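Local atomic coordinates of exopolysaccharide biosynthesis protein (Pantoea stewartii subsp. stewartii DC283, PDB entry 6TGF), a protein that probably modifies the glycans of the bacterial exopolysaccharide biofilm as a trimeric, tailspike-like glycan hydrolase with a parallel beta-helix fold. Residues L176-L190 against G202-Q215. Residues are numbered along the deposited sequence; the frame is centred on the assembly and turned at random.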
loop_
_atom_site.group_PDB
_atom_site.type_symbol
_atom_site.label_atom_id
_atom_site.label_comp_id
_atom_site.label_asym_id
_atom_site.label_seq_id
_atom_site.Cartn_x
_atom_site.Cartn_y
_atom_site.Cartn_z
ATOM N N LEU B 176 -13.017 -33.789 -33.880
ATOM C CA LEU B 176 -13.265 -34.442 -32.562
ATOM C C LEU B 176 -14.767 -34.696 -32.377
ATOM O O LEU B 176 -15.119 -35.786 -31.885
ATOM C CB LEU B 176 -12.721 -33.559 -31.435
ATOM C CG LEU B 176 -12.784 -34.162 -30.032
ATOM C CD1 LEU B 176 -11.872 -35.372 -29.915
ATOM C CD2 LEU B 176 -12.425 -33.124 -28.980
ATOM N N ARG B 177 -15.611 -33.731 -32.758
ATOM C CA ARG B 177 -17.092 -33.806 -32.624
ATOM C C ARG B 177 -17.667 -34.840 -33.601
ATOM O O ARG B 177 -18.842 -35.213 -33.425
ATOM C CB ARG B 177 -17.725 -32.433 -32.869
ATOM C CG ARG B 177 -17.559 -31.456 -31.715
ATOM C CD ARG B 177 -17.819 -30.030 -32.153
ATOM N NE ARG B 177 -17.771 -29.083 -31.048
ATOM C CZ ARG B 177 -17.713 -27.761 -31.185
ATOM N NH1 ARG B 177 -17.689 -27.208 -32.388
ATOM N NH2 ARG B 177 -17.673 -26.988 -30.115
ATOM N N LYS B 178 -16.880 -35.270 -34.594
ATOM C CA LYS B 178 -17.291 -36.242 -35.645
ATOM C C LYS B 178 -16.714 -37.636 -35.352
ATOM O O LYS B 178 -17.144 -38.593 -36.024
ATOM C CB LYS B 178 -16.838 -35.746 -37.020
ATOM C CG LYS B 178 -17.653 -34.589 -37.580
ATOM C CD LYS B 178 -16.988 -33.891 -38.747
ATOM C CE LYS B 178 -17.951 -33.043 -39.549
ATOM N NZ LYS B 178 -17.294 -32.422 -40.722
ATOM N N THR B 179 -15.785 -37.749 -34.398
ATOM C CA THR B 179 -15.090 -39.014 -34.039
ATOM C C THR B 179 -15.786 -39.662 -32.838
ATOM O O THR B 179 -15.607 -39.153 -31.720
ATOM C CB THR B 179 -13.607 -38.767 -33.731
ATOM O OG1 THR B 179 -13.015 -38.118 -34.857
ATOM C CG2 THR B 179 -12.853 -40.041 -33.415
ATOM N N ARG B 180 -16.535 -40.745 -33.059
ATOM C CA ARG B 180 -17.146 -41.560 -31.973
ATOM C C ARG B 180 -16.026 -42.290 -31.233
ATOM O O ARG B 180 -15.168 -42.898 -31.868
ATOM C CB ARG B 180 -18.169 -42.551 -32.538
ATOM C CG ARG B 180 -18.713 -43.540 -31.515
ATOM C CD ARG B 180 -19.874 -44.358 -32.044
ATOM N NE ARG B 180 -21.162 -43.865 -31.571
ATOM C CZ ARG B 180 -21.917 -44.443 -30.639
ATOM N NH1 ARG B 180 -21.535 -45.566 -30.055
ATOM N NH2 ARG B 180 -23.069 -43.893 -30.297
ATOM N N PRO B 181 -15.981 -42.238 -29.880
ATOM C CA PRO B 181 -15.026 -43.039 -29.113
ATOM C C PRO B 181 -15.190 -44.540 -29.390
ATOM O O PRO B 181 -16.305 -44.971 -29.628
ATOM C CB PRO B 181 -15.359 -42.732 -27.644
ATOM C CG PRO B 181 -16.107 -41.414 -27.678
ATOM C CD PRO B 181 -16.815 -41.384 -29.017
ATOM N N LEU B 182 -14.085 -45.292 -29.355
ATOM C CA LEU B 182 -14.079 -46.773 -29.517
ATOM C C LEU B 182 -14.851 -47.409 -28.356
ATOM O O LEU B 182 -15.623 -48.356 -28.611
ATOM C CB LEU B 182 -12.636 -47.287 -29.557
ATOM C CG LEU B 182 -11.885 -47.064 -30.869
ATOM C CD1 LEU B 182 -10.446 -47.542 -30.750
ATOM C CD2 LEU B 182 -12.580 -47.764 -32.028
ATOM N N PHE B 183 -14.642 -46.898 -27.139
ATOM C CA PHE B 183 -15.258 -47.400 -25.882
ATOM C C PHE B 183 -15.292 -46.283 -24.833
ATOM O O PHE B 183 -14.634 -45.241 -25.030
ATOM C CB PHE B 183 -14.482 -48.617 -25.371
ATOM C CG PHE B 183 -12.988 -48.424 -25.303
ATOM C CD1 PHE B 183 -12.399 -47.807 -24.209
ATOM C CD2 PHE B 183 -12.168 -48.856 -26.333
ATOM C CE1 PHE B 183 -11.027 -47.628 -24.149
ATOM C CE2 PHE B 183 -10.795 -48.677 -26.270
ATOM C CZ PHE B 183 -10.226 -48.062 -25.180
ATOM N N GLU B 184 -16.046 -46.505 -23.752
ATOM C CA GLU B 184 -16.159 -45.586 -22.586
ATOM C C GLU B 184 -14.788 -45.482 -21.905
ATOM O O GLU B 184 -14.287 -46.518 -21.417
ATOM C CB GLU B 184 -17.225 -46.095 -21.612
ATOM C CG GLU B 184 -17.476 -45.173 -20.429
ATOM C CD GLU B 184 -18.170 -43.865 -20.766
ATOM O OE1 GLU B 184 -19.056 -43.872 -21.645
ATOM O OE2 GLU B 184 -17.825 -42.840 -20.147
ATOM N N GLY B 185 -14.206 -44.278 -21.890
ATOM C CA GLY B 185 -12.909 -43.986 -21.250
ATOM C C GLY B 185 -11.752 -44.024 -22.234
ATOM O O GLY B 185 -10.599 -43.880 -21.781
ATOM N N ALA B 186 -12.037 -44.217 -23.527
ATOM C CA ALA B 186 -11.041 -44.207 -24.627
ATOM C C ALA B 186 -10.338 -42.846 -24.656
ATOM O O ALA B 186 -11.044 -41.819 -24.662
ATOM C CB ALA B 186 -11.716 -44.505 -25.943
ATOM N N LYS B 187 -9.001 -42.845 -24.658
ATOM C CA LYS B 187 -8.170 -41.612 -24.611
ATOM C C LYS B 187 -7.792 -41.197 -26.034
ATOM O O LYS B 187 -7.481 -42.087 -26.856
ATOM C CB LYS B 187 -6.924 -41.826 -23.747
ATOM C CG LYS B 187 -7.210 -42.011 -22.262
ATOM C CD LYS B 187 -5.973 -42.046 -21.394
ATOM C CE LYS B 187 -6.140 -42.939 -20.182
ATOM N NZ LYS B 187 -5.245 -42.539 -19.072
ATOM N N ILE B 188 -7.833 -39.891 -26.302
ATOM C CA ILE B 188 -7.449 -39.278 -27.607
ATOM C C ILE B 188 -6.640 -38.011 -27.317
ATOM O O ILE B 188 -6.758 -37.476 -26.198
ATOM C CB ILE B 188 -8.700 -39.017 -28.475
ATOM C CG1 ILE B 188 -8.388 -39.089 -29.970
ATOM C CG2 ILE B 188 -9.377 -37.704 -28.114
ATOM C CD1 ILE B 188 -8.070 -40.478 -30.463
ATOM N N LYS B 189 -5.838 -37.571 -28.287
ATOM C CA LYS B 189 -4.936 -36.398 -28.165
ATOM C C LYS B 189 -5.321 -35.370 -29.235
ATOM O O LYS B 189 -5.084 -35.646 -30.422
ATOM C CB LYS B 189 -3.486 -36.877 -28.294
ATOM C CG LYS B 189 -2.453 -36.024 -27.581
ATOM C CD LYS B 189 -1.917 -34.900 -28.430
ATOM C CE LYS B 189 -1.205 -33.843 -27.615
ATOM N NZ LYS B 189 -0.093 -34.424 -26.824
ATOM N N LEU B 190 -5.920 -34.247 -28.831
ATOM C CA LEU B 190 -6.294 -33.131 -29.741
ATOM C C LEU B 190 -5.071 -32.225 -29.933
ATOM O O LEU B 190 -4.622 -31.627 -28.937
ATOM C CB LEU B 190 -7.479 -32.356 -29.153
ATOM C CG LEU B 190 -7.998 -31.194 -30.001
ATOM C CD1 LEU B 190 -8.557 -31.686 -31.327
ATOM C CD2 LEU B 190 -9.053 -30.398 -29.249
ATOM N N GLY B 202 -4.997 -30.732 -26.239
ATOM C CA GLY B 202 -4.866 -31.469 -24.968
ATOM C C GLY B 202 -5.295 -32.919 -25.090
ATOM O O GLY B 202 -5.516 -33.387 -26.225
ATOM N N GLU B 203 -5.397 -33.601 -23.946
ATOM C CA GLU B 203 -5.791 -35.029 -23.828
ATOM C C GLU B 203 -7.276 -35.099 -23.462
ATOM O O GLU B 203 -7.694 -34.362 -22.548
ATOM C CB GLU B 203 -4.923 -35.720 -22.776
ATOM C CG GLU B 203 -5.219 -37.200 -22.614
ATOM C CD GLU B 203 -4.136 -37.989 -21.899
ATOM O OE1 GLU B 203 -2.952 -37.596 -21.996
ATOM O OE2 GLU B 203 -4.477 -38.997 -21.246
ATOM N N PHE B 204 -8.033 -35.955 -24.152
ATOM C CA PHE B 204 -9.504 -36.097 -24.000
ATOM C C PHE B 204 -9.859 -37.567 -23.761
ATOM O O PHE B 204 -9.225 -38.455 -24.361
ATOM C CB PHE B 204 -10.215 -35.521 -25.227
ATOM C CG PHE B 204 -10.195 -34.016 -25.293
ATOM C CD1 PHE B 204 -9.066 -33.341 -25.731
ATOM C CD2 PHE B 204 -11.298 -33.274 -24.900
ATOM C CE1 PHE B 204 -9.043 -31.956 -25.780
ATOM C CE2 PHE B 204 -11.273 -31.889 -24.950
ATOM C CZ PHE B 204 -10.146 -31.234 -25.390
ATOM N N VAL B 205 -10.858 -37.795 -22.902
ATOM C CA VAL B 205 -11.371 -39.141 -22.509
ATOM C C VAL B 205 -12.828 -39.236 -22.978
ATOM O O VAL B 205 -13.624 -38.347 -22.624
ATOM C CB VAL B 205 -11.197 -39.390 -20.995
ATOM C CG1 VAL B 205 -11.855 -38.325 -20.133
ATOM C CG2 VAL B 205 -11.681 -40.767 -20.583
ATOM N N GLY B 206 -13.144 -40.253 -23.786
ATOM C CA GLY B 206 -14.437 -40.395 -24.482
ATOM C C GLY B 206 -15.515 -40.981 -23.585
ATOM O O GLY B 206 -15.166 -41.695 -22.623
ATOM N N SER B 207 -16.782 -40.691 -23.897
ATOM C CA SER B 207 -17.975 -41.205 -23.177
ATOM C C SER B 207 -19.192 -41.223 -24.108
ATOM O O SER B 207 -19.254 -40.373 -25.020
ATOM C CB SER B 207 -18.251 -40.387 -21.941
ATOM O OG SER B 207 -19.325 -40.942 -21.196
ATOM N N PHE B 208 -20.110 -42.168 -23.880
ATOM C CA PHE B 208 -21.433 -42.266 -24.551
ATOM C C PHE B 208 -22.522 -41.709 -23.625
ATOM O O PHE B 208 -23.681 -41.607 -24.068
ATOM C CB PHE B 208 -21.721 -43.714 -24.954
ATOM C CG PHE B 208 -20.643 -44.343 -25.799
ATOM C CD1 PHE B 208 -20.454 -43.950 -27.114
ATOM C CD2 PHE B 208 -19.808 -45.318 -25.274
ATOM C CE1 PHE B 208 -19.456 -44.523 -27.889
ATOM C CE2 PHE B 208 -18.813 -45.892 -26.051
ATOM C CZ PHE B 208 -18.639 -45.494 -27.357
ATOM N N GLN B 209 -22.157 -41.364 -22.383
ATOM C CA GLN B 209 -23.042 -40.673 -21.407
ATOM C C GLN B 209 -23.376 -39.288 -21.954
ATOM O O GLN B 209 -22.511 -38.631 -22.531
ATOM C CB GLN B 209 -22.370 -40.566 -20.036
ATOM C CG GLN B 209 -22.134 -41.910 -19.357
ATOM C CD GLN B 209 -23.424 -42.632 -19.050
ATOM O OE1 GLN B 209 -23.630 -43.774 -19.455
ATOM N NE2 GLN B 209 -24.313 -41.960 -18.335
ATOM N N PRO B 210 -24.623 -38.789 -21.792
ATOM C CA PRO B 210 -25.019 -37.511 -22.380
ATOM C C PRO B 210 -24.395 -36.323 -21.631
ATOM O O PRO B 210 -24.441 -36.313 -20.414
ATOM C CB PRO B 210 -26.552 -37.476 -22.261
ATOM C CG PRO B 210 -26.952 -38.827 -21.677
ATOM C CD PRO B 210 -25.714 -39.398 -21.018
ATOM N N ALA B 211 -23.824 -35.370 -22.375
ATOM C CA ALA B 211 -23.230 -34.114 -21.859
ATOM C C ALA B 211 -23.303 -33.034 -22.944
ATOM O O ALA B 211 -22.954 -33.335 -24.103
ATOM C CB ALA B 211 -21.808 -34.357 -21.416
ATOM N N GLN B 212 -23.743 -31.827 -22.572
ATOM C CA GLN B 212 -23.880 -30.660 -23.486
ATOM C C GLN B 212 -22.490 -30.106 -23.816
ATOM O O GLN B 212 -21.664 -29.982 -22.890
ATOM C CB GLN B 212 -24.773 -29.582 -22.862
ATOM C CG GLN B 212 -26.207 -29.620 -23.373
ATOM C CD GLN B 212 -27.202 -28.984 -22.432
ATOM O OE1 GLN B 212 -27.059 -29.025 -21.211
ATOM N NE2 GLN B 212 -28.243 -28.397 -23.003
ATOM N N ASP B 213 -22.258 -29.792 -25.096
ATOM C CA ASP B 213 -21.023 -29.135 -25.604
ATOM C C ASP B 213 -20.905 -27.753 -24.952
ATOM O O ASP B 213 -21.855 -26.958 -25.099
ATOM C CB ASP B 213 -21.050 -29.024 -27.133
ATOM C CG ASP B 213 -19.724 -28.640 -27.766
ATOM O OD1 ASP B 213 -19.164 -27.596 -27.373
ATOM O OD2 ASP B 213 -19.266 -29.383 -28.659
ATOM N N ASP B 214 -19.795 -27.488 -24.253
ATOM C CA ASP B 214 -19.491 -26.175 -23.616
ATOM C C ASP B 214 -18.347 -25.477 -24.371
ATOM O O ASP B 214 -17.889 -24.423 -23.885
ATOM C CB ASP B 214 -19.196 -26.333 -22.121
ATOM C CG ASP B 214 -18.019 -27.233 -21.786
ATOM O OD1 ASP B 214 -17.071 -27.295 -22.594
ATOM O OD2 ASP B 214 -18.062 -27.866 -20.713
ATOM N N GLN B 215 -17.904 -26.050 -25.498
ATOM C CA GLN B 215 -16.974 -25.435 -26.489
ATOM C C GLN B 215 -15.554 -25.289 -25.919
ATOM O O GLN B 215 -14.759 -24.564 -26.547
ATOM C CB GLN B 215 -17.500 -24.071 -26.950
ATOM C CG GLN B 215 -18.451 -24.154 -28.133
ATOM C CD GLN B 215 -18.828 -22.790 -28.656
ATOM O OE1 GLN B 215 -18.473 -22.414 -29.771
ATOM N NE2 GLN B 215 -19.544 -22.032 -27.843
#
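An antiparallel beta hairpin pairs Ile188 with Phe204 and Leu190 with Gly202, both as hydrogen-bonded pairs. Ile188 N donates to Phe204 O at 2.8 Å, and Phe204 N returns a nearly straight bond (173°) to Ile188 O. Just before strand 187-190, in the type II turn 183-186, the pairing continues: Gly185 N donates to Gly206 O and Gly206 N to Ala186 O. Phe204 lies on the same face as Ile188 and Leu190. Phe204 CB meets Ile188 CG2 at 3.7 Å, Phe204 CE1 lies against Leu190 CB, and Leu176 CD2 sits over one ring face, towards the rim. The hairpin forms the middle of a mixed five-stranded sheet between the N-terminal region and the parallel beta-helix; strand 168-170 runs parallel beside 187-190 and strand 224-228 antiparallel beside 202-207. At the turn, Glu184 has CG anti to its backbone N (chi1 -176°) and bends at chi2, which brings the carboxylate to Ser207 and Phe208. Glu184 OE2 accepts from Ser207 OG at 2.6 Å on the syn side, and Glu184 OE1 takes Phe208 N at 3.0 Å. Ser207 OG also accepts from Gln209 N in an ST turn. The Phe208 ring places CD1 over one face of the Arg180 guanidinium, the planes 28° apart. Farther along, Arg177 forms a two-nitrogen salt bridge with Asp213, their planes well tilted: Arg177 NE lies 2.8 Å from Asp213 OD2, and NH2 bonds OD1. Asp213 OD2 also accepts from Ser220 N.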